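Local coordinates for flagellar hook protein FlgE (Caulobacter crescentus CB15, PDB 5AY6) that builds the bacterial flagellar hook, which probably acts as the universal joint passing motor rotation to the filament, at residues L68-I71 and V76-A79; T110-N115 and V121-L126. One frame throughout, in Å; residues are numbered along the deposited sequence.

Contact 1: L68-I71 and V76-A79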
# COMPACT_ATOMS: atom_id res chain seq x y z
N LEU A 68 -4.08 1.73 -9.81
CA LEU A 68 -5.51 1.50 -9.95
C LEU A 68 -6.16 2.78 -10.45
O LEU A 68 -5.71 3.88 -10.11
CB LEU A 68 -6.15 1.07 -8.63
CG LEU A 68 -5.56 -0.17 -7.94
CD1 LEU A 68 -6.37 -0.52 -6.70
CD2 LEU A 68 -5.52 -1.34 -8.92
N VAL A 69 -7.22 2.65 -11.25
CA VAL A 69 -7.94 3.80 -11.78
C VAL A 69 -9.45 3.67 -11.62
O VAL A 69 -10.03 2.63 -11.96
CB VAL A 69 -7.64 4.03 -13.27
CG1 VAL A 69 -8.45 5.20 -13.81
CG2 VAL A 69 -6.16 4.27 -13.50
N ASP A 70 -10.08 4.71 -11.09
CA ASP A 70 -11.54 4.82 -11.08
C ASP A 70 -11.97 6.02 -11.91
O ASP A 70 -11.41 7.11 -11.78
CB ASP A 70 -12.08 4.96 -9.65
CG ASP A 70 -11.90 3.71 -8.82
OD1 ASP A 70 -12.23 2.61 -9.32
OD2 ASP A 70 -11.43 3.83 -7.67
N ILE A 71 -12.97 5.82 -12.77
CA ILE A 71 -13.59 6.93 -13.49
C ILE A 71 -14.97 7.18 -12.91
O ILE A 71 -15.82 6.28 -12.89
CB ILE A 71 -13.70 6.66 -14.99
CG1 ILE A 71 -12.38 6.12 -15.55
CG2 ILE A 71 -14.10 7.94 -15.72
CD1 ILE A 71 -11.22 7.07 -15.41
N VAL A 76 -20.32 8.60 -8.98
CA VAL A 76 -20.60 7.19 -9.26
C VAL A 76 -19.55 6.60 -10.21
O VAL A 76 -19.26 7.17 -11.26
CB VAL A 76 -22.00 7.00 -9.87
CG1 VAL A 76 -22.18 5.57 -10.37
CG2 VAL A 76 -23.07 7.35 -8.84
N ILE A 77 -18.97 5.47 -9.83
CA ILE A 77 -17.96 4.82 -10.66
C ILE A 77 -18.60 4.23 -11.91
O ILE A 77 -19.44 3.33 -11.82
CB ILE A 77 -17.22 3.72 -9.88
CG1 ILE A 77 -16.50 4.33 -8.67
CG2 ILE A 77 -16.24 2.98 -10.78
CD1 ILE A 77 -15.86 3.32 -7.75
N VAL A 78 -18.22 4.73 -13.08
CA VAL A 78 -18.75 4.19 -14.33
C VAL A 78 -17.75 3.25 -15.00
O VAL A 78 -18.12 2.44 -15.84
CB VAL A 78 -19.12 5.31 -15.33
CG1 VAL A 78 -20.15 6.24 -14.71
CG2 VAL A 78 -17.90 6.09 -15.76
N ALA A 79 -16.48 3.36 -14.61
CA ALA A 79 -15.42 2.53 -15.19
C ALA A 79 -14.25 2.42 -14.23
O ALA A 79 -13.95 3.35 -13.48
CB ALA A 79 -14.96 3.09 -16.53
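Ile71 and Ala79 pair across the two strands through their backbones, with CA atoms 5.1 Å apart in an antiparallel hydrogen-bonded pair. Ile71 N gives its proton to Ala79 O at 2.8 Å in an almost straight bond (170° at the hydrogen), the donor somewhat tilted from the carbonyl plane. Ile71 O, in turn, takes two amides from successive residues: Val78 N at 2.9 Å, lying close to the C=O axis, and Ala79 N at 3.5 Å, a weak bond.

Carbon-to-oxygen contacts add to these. Ile77 CA makes a CA-H...O contact to Ile71 O, so one carbonyl is met by three consecutive residues of 76-79. Val78 has CG1 anti to its carbonyl carbon (chi1 -58°), which leaves CG2 to rest 3.5 Å from that same oxygen. The side chains of Asp70 and Ile77 cross obliquely, Ile77 CD1 reaching the carboxylate; Asp70 OD1 itself is hydrogen-bonded to Thr80 OG1.

Two apolar pairs complete the contact: Ile71 CB lies 4.1 Å from Ala79 CB on their shared face of the sheet, and Ile71 CG2 lies 4.2 Å from Val78 CG2.

The directions of the short segments differ by 111°. Val78 and Ala79 both face Ile71 and both send their amides to Ile71 O, which fits a classic beta bulge close to the turn of the 64-73/76-86 hairpin, in the five-stranded antiparallel sheet of the hook protein's third-domain region.

Contact 2: T110-N115 and V121-L126; sequences TTTRIN and VNLADL
The backbones of Thr112 and Val121 form an antiparallel hydrogen-bonded pair, held by reciprocal bonds: Thr112 N to Val121 O and Val121 N to Thr112 O, both 3.1 Å. One step along, Thr111 and Asn122 make a non-hydrogen-bonded pair whose side chains diverge. The pairing ends with Leu123 N giving its proton to Thr110 O at 2.9 Å; here the donor stands 36° out of the carbonyl plane, although the N-H itself points well at the oxygen (163°). Water 1 donates to the same Thr110 O and accepts from Ala124 N, tying Thr110, just ahead of strand 111-113, to the turn of helical backbone angles at 123-126.

Thr112 and Val121 share a face of the hairpin, where they lie side by side and point the same way, their CG2 atoms 3.7 Å apart. Ile114 crosses Val121 at about a right angle, its CG2 3.9 Å from Val121 CG1. Leu123 packs on backbone instead: with CG anti to its carbonyl carbon (chi1 -62°), it lays its branch along 110-112, CG 3.5 Å from Thr110 O and CD2 3.7 Å from Thr111 C. With an alanine here the amide bond to Thr110 would remain, but a gap would probably open along two peptides, CG being lost from Thr110-Thr111 and CD2 from Thr111-Thr112. Across the diverging pair, Thr111 CG2 comes 3.7 Å from Asn122 OD1.

Tyr48 of strand 45-53 touches Ile114, Val121 and Leu126, while Arg113 forms a salt bridge with Asp98. The two Thr112-Val121 bonds and the two bridges define a short two-stranded antiparallel beta hairpin, 111-113 with 120-122, within the region of the FlgE third domain; the Leu123-Thr110 bond extends the pairing past its strands.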
# COMPACT_ATOMS: atom_id res chain seq x y z
N THR A 110 -6.58 2.44 -26.04
CA THR A 110 -7.04 3.77 -26.44
C THR A 110 -8.36 4.20 -25.79
O THR A 110 -8.64 5.40 -25.69
CB THR A 110 -7.21 3.86 -27.97
OG1 THR A 110 -8.02 2.76 -28.42
CG2 THR A 110 -5.85 3.79 -28.65
N THR A 111 -9.18 3.24 -25.37
CA THR A 111 -10.50 3.55 -24.81
C THR A 111 -10.84 2.77 -23.54
O THR A 111 -10.13 1.85 -23.14
CB THR A 111 -11.63 3.27 -25.84
OG1 THR A 111 -11.70 1.86 -26.10
CG2 THR A 111 -11.40 4.02 -27.14
N THR A 112 -11.94 3.17 -22.91
CA THR A 112 -12.64 2.32 -21.96
C THR A 112 -14.13 2.36 -22.27
O THR A 112 -14.65 3.39 -22.71
CB THR A 112 -12.42 2.74 -20.49
OG1 THR A 112 -13.10 1.81 -19.63
CG2 THR A 112 -12.96 4.14 -20.23
N ARG A 113 -14.81 1.24 -22.06
CA ARG A 113 -16.27 1.25 -22.11
C ARG A 113 -16.79 2.01 -20.90
O ARG A 113 -16.14 2.01 -19.85
CB ARG A 113 -16.83 -0.18 -22.14
CG ARG A 113 -16.48 -0.96 -23.40
CD ARG A 113 -17.23 -2.29 -23.48
NE ARG A 113 -16.73 -3.29 -22.55
CZ ARG A 113 -17.15 -4.55 -22.50
NH1 ARG A 113 -18.09 -4.97 -23.33
NH2 ARG A 113 -16.64 -5.40 -21.61
N ILE A 114 -17.94 2.67 -21.04
CA ILE A 114 -18.55 3.34 -19.90
C ILE A 114 -19.93 2.77 -19.58
O ILE A 114 -20.57 3.16 -18.60
CB ILE A 114 -18.68 4.87 -20.13
CG1 ILE A 114 -19.54 5.16 -21.36
CG2 ILE A 114 -17.30 5.50 -20.27
CD1 ILE A 114 -19.72 6.64 -21.64
N ASN A 115 -20.40 1.84 -20.42
CA ASN A 115 -21.61 1.08 -20.12
C ASN A 115 -21.60 -0.28 -20.84
O ASN A 115 -20.76 -0.51 -21.71
CB ASN A 115 -22.87 1.88 -20.49
CG ASN A 115 -22.93 2.25 -21.96
OD1 ASN A 115 -22.62 1.45 -22.84
ND2 ASN A 115 -23.34 3.49 -22.24
N VAL A 121 -15.21 6.05 -24.10
CA VAL A 121 -14.54 7.34 -24.13
C VAL A 121 -13.06 7.11 -24.37
O VAL A 121 -12.55 6.00 -24.15
CB VAL A 121 -14.74 8.14 -22.82
CG1 VAL A 121 -16.22 8.42 -22.58
CG2 VAL A 121 -14.14 7.40 -21.64
N ASN A 122 -12.37 8.14 -24.84
CA ASN A 122 -10.94 8.03 -25.09
C ASN A 122 -10.12 8.22 -23.82
O ASN A 122 -10.32 9.19 -23.08
CB ASN A 122 -10.51 9.04 -26.16
CG ASN A 122 -11.14 8.76 -27.51
OD1 ASN A 122 -11.47 7.62 -27.82
ND2 ASN A 122 -11.30 9.80 -28.31
N LEU A 123 -9.19 7.29 -23.58
CA LEU A 123 -8.30 7.37 -22.43
C LEU A 123 -7.52 8.69 -22.41
O LEU A 123 -7.22 9.23 -21.34
CB LEU A 123 -7.31 6.20 -22.42
CG LEU A 123 -7.86 4.78 -22.30
CD1 LEU A 123 -6.72 3.78 -22.21
CD2 LEU A 123 -8.78 4.65 -21.09
N ALA A 124 -7.21 9.21 -23.60
CA ALA A 124 -6.49 10.48 -23.71
C ALA A 124 -7.31 11.65 -23.16
O ALA A 124 -6.76 12.59 -22.60
CB ALA A 124 -6.11 10.73 -25.16
N ASP A 125 -8.62 11.59 -23.33
CA ASP A 125 -9.50 12.63 -22.81
C ASP A 125 -9.62 12.53 -21.29
O ASP A 125 -10.06 13.47 -20.62
CB ASP A 125 -10.88 12.57 -23.46
CG ASP A 125 -10.85 13.00 -24.92
OD1 ASP A 125 -10.12 13.97 -25.23
OD2 ASP A 125 -11.56 12.39 -25.74
N LEU A 126 -9.23 11.38 -20.74
CA LEU A 126 -9.24 11.17 -19.30
C LEU A 126 -7.87 11.45 -18.69
O LEU A 126 -7.72 11.43 -17.47
CB LEU A 126 -9.68 9.74 -18.97
CG LEU A 126 -11.07 9.33 -19.46
CD1 LEU A 126 -11.35 7.89 -19.06
CD2 LEU A 126 -12.13 10.26 -18.90
O HOH W 1 -7.29 7.78 -26.02

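Contacts 1 and 2 follow one another along the chain, and their centres are about 11 Å apart. They meet directly: Ile71 CD1 of contact 1 packs 3.7 Å from Leu126 CD1 of contact 2, while Ala79 CB lies 3.7 Å from Arg113 O and 3.8 Å from Thr112 OG1. The Ile71-Ala79 face of the bulged pair is therefore the one turned to the small hairpin. Tyr48 provides a second connection, touching Ile71 and Val78 of contact 1 and Ile114, Val121 and Leu126 of contact 2. These contacts join the five-stranded sheet to the two-stranded hairpin within a single family region of the hook protein.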